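Local coordinates for protein putative branched-chain amino acid aminotransferase IlvE (Streptococcus mutans, PDB 4DQN) that probably catalyses reversible transfer of the amino group of isoleucine, leucine or valine to 2-oxoglutarate, with pyridoxal 5'-phosphate as cofactor, at residues 87-92 with 187-192. Sequence-based numbering, arbitrary orientation.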
ATOM      1  N   GLN A  87     -11.254 -12.483   3.384  1.00 25.87           N
ATOM      2  CA  GLN A  87     -11.916 -12.736   2.109  1.00 27.18           C
ATOM      3  C   GLN A  87     -12.380 -11.427   1.495  1.00 26.46           C
ATOM      4  O   GLN A  87     -12.225 -11.202   0.295  1.00 25.90           O
ATOM      5  CB  GLN A  87     -13.099 -13.706   2.285  1.00 26.00           C
ATOM      6  CG  GLN A  87     -12.680 -15.171   2.415  1.00 25.18           C
ATOM      7  CD  GLN A  87     -13.621 -15.974   3.297  1.00 28.30           C
ATOM      8  OE1 GLN A  87     -14.729 -15.527   3.615  1.00 28.06           O
ATOM      9  NE2 GLN A  87     -13.186 -17.159   3.702  1.00 28.78           N
ATOM     10  N   ARG A  88     -12.953 -10.555   2.314  1.00 26.90           N
ATOM     11  CA  ARG A  88     -13.367  -9.250   1.823  1.00 28.71           C
ATOM     12  C   ARG A  88     -12.155  -8.402   1.419  1.00 29.75           C
ATOM     13  O   ARG A  88     -12.193  -7.674   0.424  1.00 28.20           O
ATOM     14  CB  ARG A  88     -14.205  -8.530   2.873  1.00 32.72           C
ATOM     15  CG  ARG A  88     -15.608  -9.099   3.015  1.00 34.45           C
ATOM     16  CD  ARG A  88     -16.440  -8.238   3.947  1.00 39.35           C
ATOM     17  NE  ARG A  88     -16.104  -8.503   5.337  1.00 42.24           N
ATOM     18  CZ  ARG A  88     -16.623  -9.509   6.041  1.00 43.46           C
ATOM     19  NH1 ARG A  88     -17.496 -10.340   5.473  1.00 43.85           N
ATOM     20  NH2 ARG A  88     -16.265  -9.691   7.304  1.00 40.80           N
ATOM     21  N   THR A  89     -11.071  -8.518   2.179  1.00 25.98           N
ATOM     22  CA  THR A  89      -9.840  -7.790   1.862  1.00 25.82           C
ATOM     23  C   THR A  89      -9.253  -8.258   0.525  1.00 26.95           C
ATOM     24  O   THR A  89      -8.780  -7.451  -0.295  1.00 27.50           O
ATOM     25  CB  THR A  89      -8.806  -7.956   2.996  1.00 27.44           C
ATOM     26  OG1 THR A  89      -9.318  -7.347   4.192  1.00 30.18           O
ATOM     27  CG2 THR A  89      -7.523  -7.280   2.641  1.00 26.86           C
ATOM     28  N   ALA A  90      -9.293  -9.564   0.300  1.00 24.12           N
ATOM     29  CA  ALA A  90      -8.811 -10.149  -0.950  1.00 23.83           C
ATOM     30  C   ALA A  90      -9.615  -9.640  -2.141  1.00 26.80           C
ATOM     31  O   ALA A  90      -9.050  -9.267  -3.191  1.00 26.01           O
ATOM     32  CB  ALA A  90      -8.902 -11.673  -0.859  1.00 23.82           C
ATOM     33  N   ASP A  91     -10.937  -9.617  -1.984  1.00 26.81           N
ATOM     34  CA  ASP A  91     -11.817  -9.139  -3.042  1.00 26.31           C
ATOM     35  C   ASP A  91     -11.448  -7.723  -3.452  1.00 28.40           C
ATOM     36  O   ASP A  91     -11.403  -7.403  -4.640  1.00 29.17           O
ATOM     37  CB  ASP A  91     -13.271  -9.110  -2.556  1.00 26.91           C
ATOM     38  CG  ASP A  91     -13.914 -10.484  -2.488  1.00 31.13           C
ATOM     39  OD1 ASP A  91     -13.366 -11.473  -3.032  1.00 27.70           O
ATOM     40  OD2 ASP A  91     -15.010 -10.563  -1.889  1.00 31.91           O
ATOM     41  N   ARG A  92     -11.203  -6.867  -2.463  1.00 25.17           N
ATOM     42  CA  ARG A  92     -10.889  -5.463  -2.725  1.00 24.98           C
ATOM     43  C   ARG A  92      -9.599  -5.312  -3.533  1.00 27.19           C
ATOM     44  O   ARG A  92      -9.452  -4.376  -4.327  1.00 26.16           O
ATOM     45  CB  ARG A  92     -10.765  -4.705  -1.400  1.00 28.20           C
ATOM     46  CG  ARG A  92     -10.558  -3.211  -1.548  1.00 32.48           C
ATOM     47  CD  ARG A  92     -11.775  -2.503  -2.142  1.00 41.90           C
ATOM     48  NE  ARG A  92     -11.487  -1.080  -2.333  1.00 37.94           N
ATOM     49  CZ  ARG A  92     -12.403  -0.135  -2.539  1.00 48.56           C
ATOM     50  NH1 ARG A  92     -13.693  -0.447  -2.593  1.00 51.21           N
ATOM     51  NH2 ARG A  92     -12.014   1.132  -2.701  1.00 50.55           N
ATOM     52  N   ALA A 187     -10.002  -2.524   4.264  1.00 36.54           N
ATOM     53  CA  ALA A 187      -9.266  -3.736   3.917  1.00 37.85           C
ATOM     54  C   ALA A 187      -7.947  -3.764   4.690  1.00 37.84           C
ATOM     55  O   ALA A 187      -7.236  -2.755   4.742  1.00 35.98           O
ATOM     56  CB  ALA A 187      -9.010  -3.777   2.395  1.00 35.12           C
ATOM     57  N   LYS A 188      -7.615  -4.904   5.300  1.00 35.52           N
ATOM     58  CA  LYS A 188      -6.367  -5.011   6.064  1.00 33.90           C
ATOM     59  C   LYS A 188      -5.185  -5.215   5.116  1.00 33.67           C
ATOM     60  O   LYS A 188      -4.685  -6.337   4.955  1.00 28.95           O
ATOM     61  CB  LYS A 188      -6.452  -6.170   7.068  1.00 35.46           C
ATOM     62  CG  LYS A 188      -5.522  -6.039   8.280  1.00 33.41           C
ATOM     63  CD  LYS A 188      -6.014  -6.951   9.399  1.00 34.26           C
ATOM     64  CE  LYS A 188      -5.133  -6.863  10.632  1.00 37.37           C
ATOM     65  NZ  LYS A 188      -5.134  -5.496  11.232  1.00 39.00           N
ATOM     66  N   VAL A 189      -4.739  -4.126   4.489  1.00 33.07           N
ATOM     67  CA  VAL A 189      -3.669  -4.205   3.495  1.00 29.50           C
ATOM     68  C   VAL A 189      -2.507  -3.283   3.854  1.00 30.59           C
ATOM     69  O   VAL A 189      -2.695  -2.238   4.485  1.00 27.55           O
ATOM     70  CB  VAL A 189      -4.187  -3.867   2.076  1.00 30.85           C
ATOM     71  CG1 VAL A 189      -5.275  -4.829   1.681  1.00 32.44           C
ATOM     72  CG2 VAL A 189      -4.728  -2.440   2.024  1.00 28.74           C
ATOM     73  N   GLY A 190      -1.308  -3.673   3.441  1.00 30.16           N
ATOM     74  CA  GLY A 190      -0.110  -2.902   3.731  1.00 27.76           C
ATOM     75  C   GLY A 190      -0.170  -1.423   3.387  1.00 28.47           C
ATOM     76  O   GLY A 190       0.444  -0.596   4.079  1.00 30.42           O
ATOM     77  N   GLY A 191      -0.893  -1.074   2.324  1.00 30.71           N
ATOM     78  CA  GLY A 191      -0.939   0.315   1.881  1.00 30.37           C
ATOM     79  C   GLY A 191      -1.431   1.275   2.962  1.00 34.45           C
ATOM     80  O   GLY A 191      -0.924   2.397   3.093  1.00 31.77           O
ATOM     81  N   ASN A 192      -2.421   0.835   3.739  1.00 31.29           N
ATOM     82  CA  ASN A 192      -2.961   1.652   4.822  1.00 34.42           C
ATOM     83  C   ASN A 192      -1.911   1.860   5.893  1.00 32.18           C
ATOM     84  O   ASN A 192      -1.829   2.927   6.494  1.00 32.81           O
ATOM     85  CB  ASN A 192      -4.185   0.980   5.467  1.00 35.09           C
ATOM     86  CG  ASN A 192      -5.294   0.701   4.473  1.00 38.08           C
ATOM     87  OD1 ASN A 192      -5.330   1.288   3.386  1.00 33.11           O
ATOM     88  ND2 ASN A 192      -6.213  -0.200   4.843  1.00 33.33           N
TER
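The hydroxyl of T89 is held by two groups: it accepts the backbone N-H of K188, with OG1 and N 3.2 Å apart and an N-H...O angle of 156°, and it also bonds to the carbonyl of R85 one turn back in helix 79-92. OG1 stands beside the backbone N of T89 (chi1 -64°), which leaves CG2 anti to that N and facing the loop. This methyl sits 3.8 Å from CB of A187 and presses on CG1 of V189 at 3.5 Å, a tight carbon pair, as the two branched side chains pass alongside one another, running opposite ways. A looser contact joins CG of R92 to CB of A187 at 4.3 Å; R92 also packs on Y176 of the second subunit. K188 centres an inverse gamma turn, closed by a weak 2.9 Å bond from V189 N to A187 O. The far end of the K188 side chain runs off from helix 79-92; the side chain touches F61 and E62 of strand 59-68, and NZ bonds to the hydroxyl of Y193. K188 is the predicted Schiff-base lysine, unmodified in this structure; the T89 bond ties its backbone N to helix 79-92, consistent with the cofactor-lysine loop of a class-IV aminotransferase active site.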